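Local structure of lipase (Acinetobacter baumannii, 4OPM) at residues Trp34-Gly40 / His72-Leu78; Thr46-Gly52 / Ile114-Ser120. The protein probably hydrolyses ester bonds of lipids such as triacylglycerols, as a putative lipase with the alpha/beta hydrolase fold. One frame throughout, in Å; residues are numbered along the deposited sequence.

Contact 1: residues Trp34-Gly40 / His72-Leu78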
loop_
_atom_site.group_PDB
_atom_site.type_symbol
_atom_site.label_atom_id
_atom_site.label_comp_id
_atom_site.label_asym_id
_atom_site.label_seq_id
_atom_site.Cartn_x
_atom_site.Cartn_y
_atom_site.Cartn_z
ATOM N N TRP A 34 15.826 -1.345 6.194
ATOM C CA TRP A 34 14.598 -1.774 5.555
ATOM C C TRP A 34 14.344 -3.254 5.749
ATOM O O TRP A 34 15.238 -4.071 5.524
ATOM C CB TRP A 34 14.646 -1.477 4.044
ATOM C CG TRP A 34 14.564 -0.020 3.694
ATOM C CD1 TRP A 34 15.602 0.860 3.595
ATOM C CD2 TRP A 34 13.385 0.706 3.328
ATOM N NE1 TRP A 34 15.142 2.094 3.193
ATOM C CE2 TRP A 34 13.780 2.036 3.049
ATOM C CE3 TRP A 34 12.019 0.364 3.223
ATOM C CZ2 TRP A 34 12.868 3.024 2.655
ATOM C CZ3 TRP A 34 11.113 1.346 2.826
ATOM C CH2 TRP A 34 11.538 2.660 2.565
ATOM N N SER A 35 13.112 -3.590 6.124
ATOM C CA SER A 35 12.602 -4.958 6.147
ATOM C C SER A 35 11.748 -5.085 4.890
ATOM O O SER A 35 10.959 -4.173 4.604
ATOM C CB SER A 35 11.784 -5.219 7.410
ATOM O OG SER A 35 11.053 -6.430 7.293
ATOM N N TYR A 36 11.920 -6.159 4.115
ATOM C CA TYR A 36 11.116 -6.333 2.905
ATOM C C TYR A 36 10.968 -7.794 2.549
ATOM O O TYR A 36 11.792 -8.627 2.949
ATOM C CB TYR A 36 11.685 -5.552 1.698
ATOM C CG TYR A 36 13.048 -5.998 1.201
ATOM C CD1 TYR A 36 14.214 -5.599 1.854
ATOM C CD2 TYR A 36 13.179 -6.719 0.011
ATOM C CE1 TYR A 36 15.474 -5.958 1.370
ATOM C CE2 TYR A 36 14.433 -7.095 -0.474
ATOM C CZ TYR A 36 15.578 -6.705 0.207
ATOM O OH TYR A 36 16.829 -7.039 -0.252
ATOM N N SER A 37 9.884 -8.097 1.824
ATOM C CA SER A 37 9.631 -9.423 1.280
ATOM C C SER A 37 10.095 -9.440 -0.152
ATOM O O SER A 37 9.981 -8.424 -0.859
ATOM C CB SER A 37 8.141 -9.767 1.343
ATOM O OG SER A 37 7.687 -9.800 2.678
ATOM N N GLU A 38 10.629 -10.579 -0.589
ATOM C CA GLU A 38 11.078 -10.734 -1.963
ATOM C C GLU A 38 10.705 -12.112 -2.462
ATOM O O GLU A 38 10.902 -13.098 -1.746
ATOM C CB GLU A 38 12.591 -10.496 -2.079
ATOM C CG GLU A 38 13.140 -10.669 -3.490
ATOM C CD GLU A 38 14.610 -10.350 -3.684
ATOM O OE1 GLU A 38 15.324 -10.162 -2.675
ATOM O OE2 GLU A 38 15.054 -10.319 -4.852
ATOM N N GLY A 39 10.191 -12.164 -3.682
ATOM C CA GLY A 39 9.823 -13.419 -4.332
ATOM C C GLY A 39 9.975 -13.381 -5.838
ATOM O O GLY A 39 10.135 -12.309 -6.438
ATOM N N GLY A 40 9.966 -14.567 -6.438
ATOM C CA GLY A 40 10.111 -14.723 -7.879
ATOM C C GLY A 40 11.540 -14.611 -8.387
ATOM O O GLY A 40 12.461 -14.251 -7.643
ATOM N N HIS A 72 9.117 -10.603 -10.455
ATOM C CA HIS A 72 10.097 -10.397 -9.386
ATOM C C HIS A 72 9.466 -9.378 -8.425
ATOM O O HIS A 72 9.448 -8.180 -8.700
ATOM C CB HIS A 72 11.453 -9.937 -9.928
ATOM C CG HIS A 72 12.482 -9.740 -8.856
ATOM N ND1 HIS A 72 13.389 -8.701 -8.910
ATOM C CD2 HIS A 72 12.711 -10.463 -7.731
ATOM C CE1 HIS A 72 14.150 -8.829 -7.835
ATOM N NE2 HIS A 72 13.785 -9.879 -7.098
ATOM N N VAL A 73 8.940 -9.866 -7.312
ATOM C CA VAL A 73 8.136 -9.058 -6.398
ATOM C C VAL A 73 8.970 -8.539 -5.224
ATOM O O VAL A 73 9.665 -9.312 -4.568
ATOM C CB VAL A 73 6.896 -9.884 -5.934
ATOM C CG1 VAL A 73 6.008 -9.083 -4.989
ATOM C CG2 VAL A 73 6.084 -10.387 -7.132
ATOM N N ILE A 74 8.865 -7.222 -4.957
ATOM C CA ILE A 74 9.557 -6.547 -3.842
ATOM C C ILE A 74 8.506 -5.825 -3.002
ATOM O O ILE A 74 7.732 -5.030 -3.540
ATOM C CB ILE A 74 10.659 -5.584 -4.355
ATOM C CG1 ILE A 74 11.741 -6.340 -5.175
ATOM C CG2 ILE A 74 11.282 -4.750 -3.196
ATOM C CD1 ILE A 74 12.700 -7.246 -4.330
ATOM N N ILE A 75 8.457 -6.123 -1.694
ATOM C CA ILE A 75 7.418 -5.549 -0.827
ATOM C C ILE A 75 8.049 -5.009 0.458
ATOM O O ILE A 75 8.228 -5.751 1.420
ATOM C CB ILE A 75 6.280 -6.563 -0.485
ATOM C CG1 ILE A 75 5.965 -7.542 -1.629
ATOM C CG2 ILE A 75 5.019 -5.817 0.031
ATOM C CD1 ILE A 75 4.928 -8.644 -1.247
ATOM N N PRO A 76 8.327 -3.712 0.518
ATOM C CA PRO A 76 8.958 -3.178 1.728
ATOM C C PRO A 76 7.988 -2.846 2.840
ATOM O O PRO A 76 6.833 -2.475 2.601
ATOM C CB PRO A 76 9.630 -1.886 1.228
ATOM C CG PRO A 76 8.775 -1.437 0.070
ATOM C CD PRO A 76 8.198 -2.689 -0.547
ATOM N N ASP A 77 8.491 -2.935 4.069
ATOM C CA ASP A 77 7.853 -2.369 5.240
ATOM C C ASP A 77 8.267 -0.905 5.245
ATOM O O ASP A 77 9.467 -0.603 5.331
ATOM C CB ASP A 77 8.309 -3.050 6.540
ATOM C CG ASP A 77 7.609 -4.340 6.892
ATOM O OD1 ASP A 77 6.388 -4.458 6.597
ATOM O OD2 ASP A 77 8.234 -5.173 7.565
ATOM N N LEU A 78 7.324 0.009 5.107
ATOM C CA LEU A 78 7.699 1.421 5.136
ATOM C C LEU A 78 8.097 1.839 6.542
ATOM O O LEU A 78 7.620 1.232 7.507
ATOM C CB LEU A 78 6.506 2.301 4.665
ATOM C CG LEU A 78 6.020 2.124 3.219
ATOM C CD1 LEU A 78 4.675 2.816 3.013
ATOM C CD2 LEU A 78 7.034 2.680 2.214
#
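Asp77 OD2 is gripped from several directions: Ser35 OG stands 3.1 Å from it across the contact, Arg57 NE makes a salt bridge to it, and Glu83 N donates a hydrogen bond. This buried corner lies at one end of the antiparallel pairing of strands 32-39 and 72-76, on the antiparallel flank of the alpha/beta hydrolase sheet. Arg57 also bonds Ser37 OG through NH1, and so ties Ser37 to Asp77.

Asp77 N bonds Ser35 O at 2.8 Å. Ser37 with Ile75 and Gly39 with Val73 are hydrogen-bonded pairs, each exchanging two N-H...O=C bonds. Between the Asp77-Ser35 bond and the Ser37/Ile75 pair, Tyr36 faces Pro76, with CA atoms only 4.0 Å apart. At this non-hydrogen-bonded position the proline nitrogen is directed at strand 46-50 instead, and the missing N-H costs this pairing nothing.

At the far end His72 NE2 donates to Glu38 OE2 at 2.6 Å. The oxygen lies in the imidazole plane, at the ring edge, but is met on its anti side, and carboxylate and ring are turned 47° apart. Glu38 gets there with a fully stretched chain (chi1 179°, chi2 176°), laid alongside Ile74, whose CD1 touches Glu38 CG at 3.6 Å. Lys25 holds OE1 by a salt bridge, which with His72 should fix the rotation of the carboxylate.

Phe104, from helix 94-107, meets the Tyr36 ring edge-to-face and also packs on Ile74. Next to it the Trp34 indole runs beside Pro76, with CE3 3.8 Å from Pro76 CB and 3.4 Å from Asp77 O, whose hydrogen-bond partner is Thr84 OG1.

Contact 2: residues Thr46-Gly52 / Ile114-Ser120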
loop_
_atom_site.group_PDB
_atom_site.type_symbol
_atom_site.label_atom_id
_atom_site.label_comp_id
_atom_site.label_asym_id
_atom_site.label_seq_id
_atom_site.Cartn_x
_atom_site.Cartn_y
_atom_site.Cartn_z
ATOM N N THR A 46 10.279 -6.599 -12.639
ATOM C CA THR A 46 10.190 -6.189 -11.243
ATOM C C THR A 46 8.865 -5.502 -10.933
ATOM O O THR A 46 8.410 -4.641 -11.695
ATOM C CB THR A 46 11.369 -5.281 -10.869
ATOM O OG1 THR A 46 12.578 -5.986 -11.130
ATOM C CG2 THR A 46 11.347 -4.850 -9.400
ATOM N N LEU A 47 8.280 -5.897 -9.782
ATOM C CA LEU A 47 7.036 -5.317 -9.232
ATOM C C LEU A 47 7.294 -4.830 -7.825
ATOM O O LEU A 47 7.699 -5.612 -6.957
ATOM C CB LEU A 47 5.788 -6.250 -9.191
ATOM C CG LEU A 47 5.406 -7.190 -10.320
ATOM C CD1 LEU A 47 4.152 -7.966 -9.947
ATOM C CD2 LEU A 47 5.152 -6.464 -11.600
ATOM N N LEU A 48 7.047 -3.536 -7.585
ATOM C CA LEU A 48 7.201 -2.939 -6.262
ATOM C C LEU A 48 5.809 -2.704 -5.683
ATOM O O LEU A 48 5.020 -1.974 -6.290
ATOM C CB LEU A 48 8.021 -1.630 -6.330
ATOM C CG LEU A 48 8.210 -0.852 -5.013
ATOM C CD1 LEU A 48 9.077 -1.628 -4.024
ATOM C CD2 LEU A 48 8.806 0.540 -5.282
ATOM N N LEU A 49 5.505 -3.340 -4.531
ATOM C CA LEU A 49 4.187 -3.241 -3.889
ATOM C C LEU A 49 4.297 -2.433 -2.629
ATOM O O LEU A 49 5.101 -2.774 -1.756
ATOM C CB LEU A 49 3.578 -4.633 -3.598
ATOM C CG LEU A 49 3.573 -5.639 -4.743
ATOM C CD1 LEU A 49 2.971 -6.963 -4.299
ATOM C CD2 LEU A 49 2.817 -5.100 -5.933
ATOM N N ILE A 50 3.515 -1.327 -2.551
ATOM C CA ILE A 50 3.593 -0.367 -1.435
ATOM C C ILE A 50 2.317 -0.376 -0.594
ATOM O O ILE A 50 1.254 -0.010 -1.093
ATOM C CB ILE A 50 3.887 1.074 -1.961
ATOM C CG1 ILE A 50 4.996 1.090 -3.037
ATOM C CG2 ILE A 50 4.208 2.035 -0.795
ATOM C CD1 ILE A 50 5.115 2.418 -3.789
ATOM N N HIS A 51 2.436 -0.780 0.689
ATOM C CA HIS A 51 1.305 -0.820 1.621
ATOM C C HIS A 51 0.899 0.603 2.074
ATOM O O HIS A 51 1.599 1.583 1.791
ATOM C CB HIS A 51 1.616 -1.719 2.840
ATOM C CG HIS A 51 2.663 -1.160 3.756
ATOM N ND1 HIS A 51 2.375 -0.133 4.651
ATOM C CD2 HIS A 51 3.963 -1.511 3.901
ATOM C CE1 HIS A 51 3.503 0.096 5.308
ATOM N NE2 HIS A 51 4.481 -0.716 4.899
ATOM N N GLY A 52 -0.205 0.684 2.810
ATOM C CA GLY A 52 -0.740 1.949 3.302
ATOM C C GLY A 52 -0.432 2.260 4.754
ATOM O O GLY A 52 0.368 1.568 5.395
ATOM N N ILE A 114 10.255 -0.012 -13.421
ATOM C CA ILE A 114 9.628 -1.048 -12.614
ATOM C C ILE A 114 8.125 -0.793 -12.494
ATOM O O ILE A 114 7.671 0.352 -12.532
ATOM C CB ILE A 114 10.307 -1.229 -11.224
ATOM C CG1 ILE A 114 10.049 -0.036 -10.269
ATOM C CG2 ILE A 114 11.810 -1.571 -11.374
ATOM C CD1 ILE A 114 10.484 -0.259 -8.805
ATOM N N HIS A 115 7.360 -1.888 -12.393
ATOM C CA HIS A 115 5.918 -1.825 -12.214
ATOM C C HIS A 115 5.677 -1.457 -10.758
ATOM O O HIS A 115 6.296 -2.056 -9.874
ATOM C CB HIS A 115 5.280 -3.168 -12.537
ATOM C CG HIS A 115 5.419 -3.599 -13.958
ATOM N ND1 HIS A 115 4.625 -3.062 -14.951
ATOM C CD2 HIS A 115 6.191 -4.578 -14.489
ATOM C CE1 HIS A 115 4.961 -3.700 -16.062
ATOM N NE2 HIS A 115 5.891 -4.634 -15.828
ATOM N N ILE A 116 4.827 -0.469 -10.493
ATOM C CA ILE A 116 4.586 -0.056 -9.112
ATOM C C ILE A 116 3.104 -0.150 -8.771
ATOM O O ILE A 116 2.265 0.237 -9.570
ATOM C CB ILE A 116 5.156 1.366 -8.832
ATOM C CG1 ILE A 116 6.674 1.422 -9.164
ATOM C CG2 ILE A 116 4.921 1.766 -7.374
ATOM C CD1 ILE A 116 7.188 2.755 -9.439
ATOM N N ALA A 117 2.794 -0.670 -7.572
ATOM C CA ALA A 117 1.418 -0.770 -7.082
ATOM C C ALA A 117 1.358 -0.176 -5.697
ATOM O O ALA A 117 2.273 -0.372 -4.896
ATOM C CB ALA A 117 0.935 -2.213 -7.066
ATOM N N GLY A 118 0.299 0.560 -5.429
ATOM C CA GLY A 118 0.136 1.204 -4.134
ATOM C C GLY A 118 -1.274 1.111 -3.606
ATOM O O GLY A 118 -2.234 1.362 -4.339
ATOM N N HIS A 119 -1.406 0.729 -2.335
ATOM C CA HIS A 119 -2.700 0.694 -1.670
ATOM C C HIS A 119 -2.821 1.901 -0.740
ATOM O O HIS A 119 -1.944 2.105 0.104
ATOM C CB HIS A 119 -2.908 -0.621 -0.873
ATOM C CG HIS A 119 -4.163 -0.596 -0.038
ATOM N ND1 HIS A 119 -4.123 -0.767 1.334
ATOM C CD2 HIS A 119 -5.441 -0.336 -0.411
ATOM C CE1 HIS A 119 -5.370 -0.612 1.748
ATOM N NE2 HIS A 119 -6.195 -0.343 0.732
ATOM N N SER A 120 -3.941 2.663 -0.840
ATOM C CA SER A 120 -4.259 3.757 0.089
ATOM C C SER A 120 -3.092 4.791 0.143
ATOM O O SER A 120 -2.768 5.351 -0.907
ATOM C CB SER A 120 -4.595 3.162 1.462
ATOM O OG SER A 120 -5.229 4.089 2.326
HETATM O O HOH W 1 -1.816 -1.689 2.748
#
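Thr46 O accepts from His115 N at 3.0 Å, the first of five backbone bonds joining two parallel strands at the centre of the sheet. His115 O then takes Leu48 N at 2.8 Å, Leu48 O takes Ala117 N, Ala117 O takes Ile50 N, and Ile50 O takes His119 N. The buried His115 ring is satisfied at both nitrogens, ND1 by Ser139 OG and NE2 by Glu296 OE2. On the opposite face Ile50 CG1 lies beside its own backbone N (chi1 -44°), which brings Ile50 CD1 against Ile116 CG2 at 3.6 Å.

Beyond the end of strand 46-50 a water bridges Gly52 N and His119 ND1, at 2.9 Å from each. His51 ND1 donates to Gly52 O at 2.7 Å, in the carbonyl plane and on a lone pair, while His51 NE2 is bonded to Leu78 N. His119 NE2 is bonded to His274 O.

Ser120 OG bonds His274 NE2, and its backbone is strained (phi 56°, psi -118°) right before helix 121-132. With Gly118 and Gly122 this fits the GxSxG nucleophile elbow of alpha/beta hydrolases, Ser120 probably being the nucleophile of a Ser120-His274-Asp245 triad.

From the N terminus the chain runs through strand 32-39, turns back in the loop 40-45 and enters strand 46-50, leaving a place between the two that strand 72-76 later fills. It passes helix 61-64 to reach that strand, where contact 1 closes a loop of 31 residues. It continues through helix 94-107 to strand 114-119, and contact 2 closes a loop of 61 residues. The two cross rather than nest: 46-52 lies inside the first loop and 72-78 inside the second. Probable bonds from Leu47 N to His72 O and from Ile74 N to Leu47 O join them. Together the contacts tie the antiparallel flank to the parallel centre that carries Ser120.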